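Local coordinates for protein putative oxidoreductase (Bacteroides fragilis NCTC 9343, PDB 3FHL) that probably catalyses a nicotinamide-dependent oxidation or reduction, as other Gfo/Idh/MocA oxidoreductases do, on a substrate that is not specified, at residues C[130-135]-C[301-306]; C[149-154]-C[242-247]; C[123-128]-C[305-310]. All coordinates share one frame; numbering follows the deposited sequence.

Interaction 1. Residues C[130-135]-C[301-306]; sequences DFLTVR and PGIAGN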
loop_
_atom_site.group_PDB
_atom_site.type_symbol
_atom_site.label_atom_id
_atom_site.label_comp_id
_atom_site.label_asym_id
_atom_site.label_seq_id
_atom_site.Cartn_x
_atom_site.Cartn_y
_atom_site.Cartn_z
ATOM N N ASP C 130 -16.149 -7.401 -8.288
ATOM C CA ASP C 130 -15.481 -6.189 -7.804
ATOM C C ASP C 130 -14.969 -5.298 -8.922
ATOM O O ASP C 130 -15.249 -4.112 -8.926
ATOM C CB ASP C 130 -14.383 -6.499 -6.759
ATOM C CG ASP C 130 -13.444 -7.631 -7.177
ATOM O OD1 ASP C 130 -13.119 -7.779 -8.374
ATOM O OD2 ASP C 130 -13.014 -8.380 -6.280
ATOM N N PHE C 131 -14.251 -5.888 -9.882
ATOM C CA PHE C 131 -13.710 -5.133 -11.035
ATOM C C PHE C 131 -14.787 -4.572 -11.966
ATOM O O PHE C 131 -14.703 -3.414 -12.422
ATOM C CB PHE C 131 -12.740 -6.008 -11.821
ATOM C CG PHE C 131 -12.063 -5.292 -12.954
ATOM C CD1 PHE C 131 -11.181 -4.237 -12.703
ATOM C CD2 PHE C 131 -12.292 -5.674 -14.269
ATOM C CE1 PHE C 131 -10.548 -3.572 -13.741
ATOM C CE2 PHE C 131 -11.649 -5.001 -15.333
ATOM C CZ PHE C 131 -10.776 -3.960 -15.058
ATOM N N LEU C 132 -15.804 -5.385 -12.260
ATOM C CA LEU C 132 -16.971 -4.899 -13.009
ATOM C C LEU C 132 -17.648 -3.724 -12.310
ATOM O O LEU C 132 -18.111 -2.793 -12.958
ATOM C CB LEU C 132 -17.983 -6.039 -13.233
ATOM C CG LEU C 132 -17.567 -7.127 -14.232
ATOM C CD1 LEU C 132 -18.652 -8.205 -14.310
ATOM C CD2 LEU C 132 -17.321 -6.547 -15.630
ATOM N N THR C 133 -17.700 -3.772 -10.981
ATOM C CA THR C 133 -18.270 -2.678 -10.223
ATOM C C THR C 133 -17.374 -1.451 -10.305
ATOM O O THR C 133 -17.867 -0.347 -10.498
ATOM C CB THR C 133 -18.510 -3.081 -8.764
ATOM O OG1 THR C 133 -19.337 -4.255 -8.730
ATOM C CG2 THR C 133 -19.213 -1.969 -8.030
ATOM N N VAL C 134 -16.060 -1.652 -10.194
ATOM C CA VAL C 134 -15.096 -0.550 -10.402
ATOM C C VAL C 134 -15.314 0.124 -11.768
ATOM O O VAL C 134 -15.441 1.337 -11.833
ATOM C CB VAL C 134 -13.610 -1.013 -10.217
ATOM C CG1 VAL C 134 -12.601 0.029 -10.782
ATOM C CG2 VAL C 134 -13.316 -1.327 -8.737
ATOM N N ARG C 135 -15.411 -0.661 -12.842
ATOM C CA ARG C 135 -15.685 -0.091 -14.178
ATOM C C ARG C 135 -16.964 0.768 -14.184
ATOM O O ARG C 135 -16.979 1.866 -14.754
ATOM C CB ARG C 135 -15.775 -1.195 -15.245
ATOM C CG ARG C 135 -14.504 -2.001 -15.493
ATOM C CD ARG C 135 -14.583 -2.739 -16.849
ATOM N NE ARG C 135 -13.925 -1.971 -17.908
ATOM C CZ ARG C 135 -13.036 -2.461 -18.774
ATOM N NH1 ARG C 135 -12.708 -3.755 -18.772
ATOM N NH2 ARG C 135 -12.489 -1.651 -19.671
ATOM N N PRO C 301 -24.548 -0.888 -4.398
ATOM C CA PRO C 301 -25.073 -2.096 -5.044
ATOM C C PRO C 301 -24.280 -2.355 -6.315
ATOM O O PRO C 301 -24.283 -1.530 -7.230
ATOM C CB PRO C 301 -26.531 -1.731 -5.366
ATOM C CG PRO C 301 -26.868 -0.610 -4.417
ATOM C CD PRO C 301 -25.583 0.153 -4.255
ATOM N N GLY C 302 -23.563 -3.469 -6.338
ATOM C CA GLY C 302 -22.583 -3.679 -7.380
ATOM C C GLY C 302 -23.112 -4.381 -8.610
ATOM O O GLY C 302 -24.297 -4.720 -8.698
ATOM N N ILE C 303 -22.210 -4.568 -9.566
ATOM C CA ILE C 303 -22.434 -5.404 -10.733
ATOM C C ILE C 303 -22.123 -6.855 -10.379
ATOM O O ILE C 303 -21.094 -7.129 -9.770
ATOM C CB ILE C 303 -21.518 -4.947 -11.891
ATOM C CG1 ILE C 303 -21.732 -3.453 -12.195
ATOM C CG2 ILE C 303 -21.738 -5.786 -13.142
ATOM C CD1 ILE C 303 -23.130 -3.085 -12.600
ATOM N N ALA C 304 -23.009 -7.779 -10.757
ATOM C CA ALA C 304 -22.789 -9.215 -10.526
ATOM C C ALA C 304 -21.545 -9.719 -11.255
ATOM O O ALA C 304 -21.244 -9.287 -12.366
ATOM C CB ALA C 304 -24.003 -10.016 -10.965
ATOM N N GLY C 305 -20.833 -10.644 -10.627
ATOM C CA GLY C 305 -19.719 -11.310 -11.291
ATOM C C GLY C 305 -20.234 -12.123 -12.463
ATOM O O GLY C 305 -21.323 -12.691 -12.388
ATOM N N ASN C 306 -19.456 -12.193 -13.541
ATOM C CA ASN C 306 -19.981 -12.741 -14.795
ATOM C C ASN C 306 -18.925 -13.452 -15.629
ATOM O O ASN C 306 -18.596 -12.994 -16.710
ATOM C CB ASN C 306 -20.653 -11.604 -15.597
ATOM C CG ASN C 306 -21.412 -12.094 -16.821
ATOM O OD1 ASN C 306 -21.815 -13.259 -16.899
ATOM N ND2 ASN C 306 -21.588 -11.202 -17.800
#

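Interaction 2. Residues C[149-154]-C[242-247]; sequences YESTFA and PRFALH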
loop_
_atom_site.group_PDB
_atom_site.type_symbol
_atom_site.label_atom_id
_atom_site.label_comp_id
_atom_site.label_asym_id
_atom_site.label_seq_id
_atom_site.Cartn_x
_atom_site.Cartn_y
_atom_site.Cartn_z
ATOM N N TYR C 149 -5.655 4.712 -7.755
ATOM C CA TYR C 149 -6.213 3.381 -7.938
ATOM C C TYR C 149 -5.284 2.413 -7.238
ATOM O O TYR C 149 -4.100 2.306 -7.588
ATOM C CB TYR C 149 -6.240 3.068 -9.444
ATOM C CG TYR C 149 -6.632 1.662 -9.856
ATOM C CD1 TYR C 149 -7.980 1.322 -10.037
ATOM C CD2 TYR C 149 -5.659 0.693 -10.116
ATOM C CE1 TYR C 149 -8.341 0.058 -10.463
ATOM C CE2 TYR C 149 -6.004 -0.582 -10.532
ATOM C CZ TYR C 149 -7.351 -0.891 -10.714
ATOM O OH TYR C 149 -7.699 -2.148 -11.120
ATOM N N GLU C 150 -5.829 1.710 -6.255
ATOM C CA GLU C 150 -5.094 0.682 -5.527
ATOM C C GLU C 150 -5.818 -0.626 -5.657
ATOM O O GLU C 150 -7.030 -0.697 -5.429
ATOM C CB GLU C 150 -4.988 1.040 -4.049
ATOM C CG GLU C 150 -4.201 2.330 -3.801
ATOM C CD GLU C 150 -4.475 2.934 -2.443
ATOM O OE1 GLU C 150 -4.408 2.216 -1.420
ATOM O OE2 GLU C 150 -4.755 4.142 -2.402
ATOM N N SER C 151 -5.081 -1.669 -5.996
ATOM C CA SER C 151 -5.685 -2.975 -6.198
ATOM C C SER C 151 -4.781 -4.008 -5.529
ATOM O O SER C 151 -3.598 -4.097 -5.837
ATOM C CB SER C 151 -5.859 -3.230 -7.716
ATOM O OG SER C 151 -6.166 -4.582 -8.014
ATOM N N THR C 152 -5.340 -4.785 -4.605
ATOM C CA THR C 152 -4.557 -5.685 -3.778
ATOM C C THR C 152 -5.223 -7.036 -3.587
ATOM O O THR C 152 -6.418 -7.084 -3.314
ATOM C CB THR C 152 -4.371 -5.085 -2.342
ATOM O OG1 THR C 152 -3.774 -3.794 -2.436
ATOM C CG2 THR C 152 -3.526 -6.002 -1.410
ATOM N N PHE C 153 -4.457 -8.122 -3.722
ATOM C CA PHE C 153 -4.895 -9.432 -3.230
ATOM C C PHE C 153 -4.248 -9.785 -1.889
ATOM O O PHE C 153 -3.086 -10.204 -1.820
ATOM C CB PHE C 153 -4.603 -10.553 -4.235
ATOM C CG PHE C 153 -5.648 -10.724 -5.301
ATOM C CD1 PHE C 153 -7.003 -10.806 -4.973
ATOM C CD2 PHE C 153 -5.272 -10.844 -6.640
ATOM C CE1 PHE C 153 -7.965 -10.982 -5.966
ATOM C CE2 PHE C 153 -6.232 -11.019 -7.641
ATOM C CZ PHE C 153 -7.575 -11.086 -7.304
ATOM N N ALA C 154 -5.028 -9.634 -0.826
ATOM C CA ALA C 154 -4.583 -9.912 0.522
ATOM C C ALA C 154 -4.858 -11.365 0.878
ATOM O O ALA C 154 -5.992 -11.846 0.775
ATOM C CB ALA C 154 -5.295 -8.991 1.474
ATOM N N PRO C 242 -7.768 -3.517 1.583
ATOM C CA PRO C 242 -8.867 -3.544 0.618
ATOM C C PRO C 242 -8.471 -4.207 -0.696
ATOM O O PRO C 242 -7.314 -4.105 -1.114
ATOM C CB PRO C 242 -9.145 -2.065 0.361
ATOM C CG PRO C 242 -8.651 -1.371 1.611
ATOM C CD PRO C 242 -7.455 -2.141 2.023
ATOM N N ARG C 243 -9.428 -4.888 -1.321
ATOM C CA ARG C 243 -9.272 -5.408 -2.668
ATOM C C ARG C 243 -9.106 -4.233 -3.634
ATOM O O ARG C 243 -8.228 -4.249 -4.490
ATOM C CB ARG C 243 -10.492 -6.272 -3.049
ATOM C CG ARG C 243 -10.529 -6.730 -4.520
ATOM C CD ARG C 243 -9.542 -7.851 -4.840
ATOM N NE ARG C 243 -9.403 -8.034 -6.286
ATOM C CZ ARG C 243 -8.596 -7.313 -7.061
ATOM N NH1 ARG C 243 -8.537 -7.550 -8.365
ATOM N NH2 ARG C 243 -7.848 -6.353 -6.535
ATOM N N PHE C 244 -9.940 -3.215 -3.465
ATOM C CA PHE C 244 -9.803 -1.974 -4.218
ATOM C C PHE C 244 -9.933 -0.785 -3.297
ATOM O O PHE C 244 -10.772 -0.773 -2.389
ATOM C CB PHE C 244 -10.873 -1.849 -5.310
ATOM C CG PHE C 244 -10.629 -2.724 -6.520
ATOM C CD1 PHE C 244 -11.415 -3.855 -6.740
ATOM C CD2 PHE C 244 -9.623 -2.418 -7.441
ATOM C CE1 PHE C 244 -11.190 -4.681 -7.870
ATOM C CE2 PHE C 244 -9.400 -3.231 -8.553
ATOM C CZ PHE C 244 -10.178 -4.359 -8.771
ATOM N N ALA C 245 -9.109 0.227 -3.538
ATOM C CA ALA C 245 -9.344 1.533 -2.939
ATOM C C ALA C 245 -9.100 2.531 -4.040
ATOM O O ALA C 245 -8.005 2.599 -4.578
ATOM C CB ALA C 245 -8.403 1.792 -1.755
ATOM N N LEU C 246 -10.140 3.273 -4.390
ATOM C CA LEU C 246 -10.032 4.290 -5.424
ATOM C C LEU C 246 -10.345 5.624 -4.800
ATOM O O LEU C 246 -11.210 5.705 -3.945
ATOM C CB LEU C 246 -11.009 3.999 -6.571
ATOM C CG LEU C 246 -10.554 2.968 -7.614
ATOM C CD1 LEU C 246 -10.630 1.567 -7.087
ATOM C CD2 LEU C 246 -11.438 3.087 -8.845
ATOM N N HIS C 247 -9.644 6.665 -5.241
ATOM C CA HIS C 247 -9.845 7.993 -4.682
ATOM C C HIS C 247 -9.988 8.957 -5.827
ATOM O O HIS C 247 -9.226 8.898 -6.781
ATOM C CB HIS C 247 -8.650 8.402 -3.777
ATOM C CG HIS C 247 -8.488 7.530 -2.562
ATOM N ND1 HIS C 247 -9.436 7.461 -1.566
ATOM C CD2 HIS C 247 -7.503 6.675 -2.202
ATOM C CE1 HIS C 247 -9.050 6.592 -0.650
ATOM N NE2 HIS C 247 -7.873 6.105 -1.007
HETATM O O HOH W 1 -5.953 -1.959 -2.256
#

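Interaction 3. Residues C[123-128]-C[305-310]; sequences QNRRWD and GNYGGF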
loop_
_atom_site.group_PDB
_atom_site.type_symbol
_atom_site.label_atom_id
_atom_site.label_comp_id
_atom_site.label_asym_id
_atom_site.label_seq_id
_atom_site.Cartn_x
_atom_site.Cartn_y
_atom_site.Cartn_z
ATOM N N GLN C 123 -8.621 -14.564 -19.600
ATOM C CA GLN C 123 -8.339 -13.729 -18.429
ATOM C C GLN C 123 -9.667 -13.376 -17.777
ATOM O O GLN C 123 -10.263 -12.338 -18.065
ATOM C CB GLN C 123 -7.548 -12.469 -18.830
ATOM C CG GLN C 123 -6.238 -12.768 -19.582
ATOM C CD GLN C 123 -5.240 -11.634 -19.528
ATOM O OE1 GLN C 123 -4.679 -11.344 -18.475
ATOM N NE2 GLN C 123 -4.993 -10.999 -20.670
ATOM N N ASN C 124 -10.134 -14.247 -16.887
ATOM C CA ASN C 124 -11.494 -14.151 -16.379
ATOM C C ASN C 124 -11.778 -13.104 -15.310
ATOM O O ASN C 124 -12.943 -12.767 -15.075
ATOM C CB ASN C 124 -11.984 -15.508 -15.880
ATOM C CG ASN C 124 -11.121 -16.092 -14.779
ATOM O OD1 ASN C 124 -10.061 -15.585 -14.434
ATOM N ND2 ASN C 124 -11.575 -17.192 -14.234
ATOM N N ARG C 125 -10.731 -12.587 -14.669
ATOM C CA ARG C 125 -10.937 -11.643 -13.574
ATOM C C ARG C 125 -11.348 -10.257 -14.042
ATOM O O ARG C 125 -11.673 -9.386 -13.232
ATOM C CB ARG C 125 -9.749 -11.630 -12.607
ATOM C CG ARG C 125 -9.677 -12.931 -11.777
ATOM C CD ARG C 125 -8.801 -12.769 -10.556
ATOM N NE ARG C 125 -8.661 -14.014 -9.797
ATOM C CZ ARG C 125 -9.507 -14.433 -8.856
ATOM N NH1 ARG C 125 -10.594 -13.722 -8.544
ATOM N NH2 ARG C 125 -9.266 -15.579 -8.232
ATOM N N ARG C 126 -11.409 -10.082 -15.362
ATOM C CA ARG C 126 -12.082 -8.931 -15.948
ATOM C C ARG C 126 -13.592 -8.988 -15.685
ATOM O O ARG C 126 -14.282 -7.976 -15.777
ATOM C CB ARG C 126 -11.826 -8.881 -17.448
ATOM C CG ARG C 126 -10.368 -8.737 -17.807
ATOM C CD ARG C 126 -10.226 -8.311 -19.233
ATOM N NE ARG C 126 -8.868 -8.437 -19.749
ATOM C CZ ARG C 126 -8.549 -8.193 -21.014
ATOM N NH1 ARG C 126 -7.298 -8.310 -21.432
ATOM N NH2 ARG C 126 -9.493 -7.822 -21.865
ATOM N N TRP C 127 -14.089 -10.170 -15.329
ATOM C CA TRP C 127 -15.513 -10.326 -15.007
ATOM C C TRP C 127 -15.754 -10.687 -13.540
ATOM O O TRP C 127 -16.803 -11.217 -13.194
ATOM C CB TRP C 127 -16.166 -11.359 -15.942
ATOM C CG TRP C 127 -16.241 -10.902 -17.385
ATOM C CD1 TRP C 127 -17.224 -10.134 -17.958
ATOM C CD2 TRP C 127 -15.287 -11.161 -18.412
ATOM N NE1 TRP C 127 -16.933 -9.902 -19.287
ATOM C CE2 TRP C 127 -15.753 -10.524 -19.592
ATOM C CE3 TRP C 127 -14.075 -11.862 -18.456
ATOM C CZ2 TRP C 127 -15.053 -10.579 -20.795
ATOM C CZ3 TRP C 127 -13.385 -11.920 -19.662
ATOM C CH2 TRP C 127 -13.874 -11.275 -20.812
ATOM N N ASP C 128 -14.778 -10.403 -12.674
ATOM C CA ASP C 128 -15.018 -10.465 -11.225
ATOM C C ASP C 128 -16.029 -9.385 -10.880
ATOM O O ASP C 128 -16.013 -8.323 -11.498
ATOM C CB ASP C 128 -13.716 -10.221 -10.449
ATOM C CG ASP C 128 -12.909 -11.497 -10.219
ATOM O OD1 ASP C 128 -13.326 -12.583 -10.676
ATOM O OD2 ASP C 128 -11.844 -11.421 -9.565
ATOM N N GLY C 305 -20.833 -10.644 -10.627
ATOM C CA GLY C 305 -19.719 -11.310 -11.291
ATOM C C GLY C 305 -20.234 -12.123 -12.463
ATOM O O GLY C 305 -21.323 -12.691 -12.388
ATOM N N ASN C 306 -19.456 -12.193 -13.541
ATOM C CA ASN C 306 -19.981 -12.741 -14.795
ATOM C C ASN C 306 -18.925 -13.452 -15.629
ATOM O O ASN C 306 -18.596 -12.994 -16.710
ATOM C CB ASN C 306 -20.653 -11.604 -15.597
ATOM C CG ASN C 306 -21.412 -12.094 -16.821
ATOM O OD1 ASN C 306 -21.815 -13.259 -16.899
ATOM N ND2 ASN C 306 -21.588 -11.202 -17.800
ATOM N N TYR C 307 -18.390 -14.570 -15.139
ATOM C CA TYR C 307 -17.399 -15.337 -15.914
ATOM C C TYR C 307 -17.942 -15.866 -17.264
ATOM O O TYR C 307 -17.168 -16.166 -18.193
ATOM C CB TYR C 307 -16.830 -16.509 -15.092
ATOM C CG TYR C 307 -15.868 -16.134 -13.959
ATOM C CD1 TYR C 307 -15.537 -17.065 -12.967
ATOM C CD2 TYR C 307 -15.296 -14.857 -13.874
ATOM C CE1 TYR C 307 -14.645 -16.733 -11.918
ATOM C CE2 TYR C 307 -14.411 -14.523 -12.841
ATOM C CZ TYR C 307 -14.097 -15.462 -11.862
ATOM O OH TYR C 307 -13.224 -15.122 -10.840
ATOM N N GLY C 308 -19.265 -15.995 -17.363
ATOM C CA GLY C 308 -19.911 -16.330 -18.638
ATOM C C GLY C 308 -19.704 -15.270 -19.700
ATOM O O GLY C 308 -19.784 -15.563 -20.896
ATOM N N GLY C 309 -19.391 -14.050 -19.253
ATOM C CA GLY C 309 -19.158 -12.904 -20.139
ATOM C C GLY C 309 -17.997 -13.092 -21.085
ATOM O O GLY C 309 -17.951 -12.457 -22.152
ATOM N N PHE C 310 -17.049 -13.949 -20.704
ATOM C CA PHE C 310 -15.909 -14.258 -21.559
ATOM C C PHE C 310 -16.386 -14.915 -22.865
ATOM O O PHE C 310 -15.971 -14.515 -23.959
ATOM C CB PHE C 310 -14.912 -15.179 -20.850
ATOM C CG PHE C 310 -13.793 -15.640 -21.736
ATOM C CD1 PHE C 310 -12.719 -14.797 -22.011
ATOM C CD2 PHE C 310 -13.826 -16.905 -22.329
ATOM C CE1 PHE C 310 -11.680 -15.210 -22.832
ATOM C CE2 PHE C 310 -12.784 -17.324 -23.163
ATOM C CZ PHE C 310 -11.716 -16.475 -23.414
#

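Interaction 1. Residues C[130-135]-C[301-306]
Where Leu132 and Thr133 meet Gly302 to Ala304, the flat groups at the seam are peptide units: the one joining Gly302 to Ile303 turns its N-H to Thr133, and the carbonyl of Ala304 lies beside Leu132. The aromatic ring of Phe131 is turned from the loop, with Arg135 CG 4.1 Å above one face, toward the rim. Ile303 N donates to Thr133 OG1 over 3.0 Å, moderately bent at 145°. That hydroxyl stands anti to its carbonyl carbon (chi1 -56°), where it also bonds Ala129 O one turn back. A small two-way polar group thus suits this position, tying the loop to the helix. Gly302, without a side chain, brings its CA within 3.6 Å of Thr133 OG1. Beside this bond, side-chain packing carries the rest. The Leu132 and Ile303 side chains cross at about a right angle, Leu132 CB against Ile303 CG2 at 3.8 Å, and the Leu132 branch CD1, anti to CA (chi2 178°), reaches to 3.4 Å from Ala304 O. The loop leads from strand 294-299 to helix 309-320 and covers one side of helix 129-139, while Phe131 and Val134 pack on helix 180-191 and strand 244-248.

Interaction 2. Residues C[149-154]-C[242-247]
Arg243 NH2 donates to Ser151 OG over 2.9 Å, nearly straight at 171° and in the guanidinium plane. This bond sits where strands 149-154 and 244-247 pair antiparallel in the mixed sheet of the C-terminal domain; on its other edge strand 244-248 pairs with strand 252-255, where Arg243 and Phe244 both face Lys255, a classic beta bulge. Glu150 and Ala245 form a hydrogen-bonded pair with two N-H to O links, and one step further Thr152 N donates to Arg243 O. The Arg243 chain leaves the backbone with CG anti to N (chi1 172°), then turns about the CB-CG bond to set CD aside, and its guanidinium comes over one face of the Phe153 ring. Arg243 CZ stands 4.2 Å from the centroid of that ring, a cation-pi contact, the planes 43° apart. On the opposite face of the guanidinium lies Phe244 CZ, so aromatic carbon packs both faces of the planar cation, while NH1 has a weak bond to Gln186 and NE a long, weak ion pair with Asp130.

Tyr149, Ser151, Phe244 and Leu246 share one face of the sheet, which helices 129-139 and 180-191 cover. Tyr149 OH touches the edge of the Phe244 ring at CE2, 3.3 Å away, and Tyr149 CD1 rests 3.9 Å from Leu246 CG; large rings and a branched leucine suit this covered face. Glu150 and Ala245 face the other way, toward the second subunit: Glu150 OE2 forms a salt bridge with Lys232 of that subunit and lies in the plane of the His247 ring, 3.7 Å from CD2. His247 itself bonds Ser252 through ND1 and Glu241 of the second subunit through NE2. The small Ala245 CB lies 4.0 Å from Glu150 OE1. A water donates to Pro242 O at 2.8 Å and binds Thr152 OG1 at 2.9 Å.

Interaction 3. Residues C[123-128]-C[305-310]
Trp127 lays one face of its indole against Gly309 and Phe310 of helix 309-320. Its CB comes first, 3.0 Å from Asn306 O, and CG follows close to the same oxygen, which approaches the ring obliquely. Chi1 (-67°) sets CG anti to the carbonyl carbon; the ring then extends against the type I turn Asn306 to Gly309. NE1 and CE2 pass under Gly309, whose CA stands 4.1 Å from the centroid of the five-membered ring in a CH-pi contact. A residue without CB suits this place, since nothing projects into the indole. Phe310 N sits over the ring centre, CZ2 meets Gly309 O, CH2 meets Phe310 CA, and at the far end CZ3 touches Phe310 CD1 at 3.8 Å, in the plane of the Phe310 ring. The opposite face of the indole carries Arg126 CB, so the tryptophan is sandwiched between its own chain and the Gly309-Phe310 backbone.

Its backbone is held too: Asn306 N binds Trp127 O over 2.8 Å, almost straight at 173° and in the carbonyl plane. Nearby, the Tyr307 hydroxyl donates to Asp128 OD1 over a short 2.5 Å, nearly along the carboxylate C-O bond. The other oxygen, OD2, accepts Arg125 NH1 at 2.8 Å through its syn lone pair, so the carboxylate is gripped at both ends and its rotation fixed. Asn124 spreads its amide over one face of the Tyr307 ring, ND2 3.8 Å above the plane and the two planes 22° apart, while Phe20 of helix 15-27 also touches both residues. The contact lies at the junction of the two domains expected of a Gfo/Idh/MocA enzyme, where the loop after the last Rossmann strand, 119-122, enters the C-terminal domain and meets helix 309-320.

Interactions 1 and 3 lie about 10 Å apart, centre to centre, and share Gly305 and Asn306: one loop first lines helix 129-139 and then closes on the segment leading into that helix. They touch directly, Leu132 CD2 standing 3.4 Å from Arg126 O. Interaction 2, its centre about 14 Å from that of interaction 1, lies on the other side of helix 129-139, where Val134 CG2 packs on Phe244 CD1 at 3.7 Å. Between interactions 2 and 3, centres about 18 Å apart, Phe153 CZ meets Arg125 CD at 3.9 Å. Together they run from the sheet that faces the second subunit, through the helix, to the junction with the Rossmann domain, which probably binds the nicotinamide cofactor.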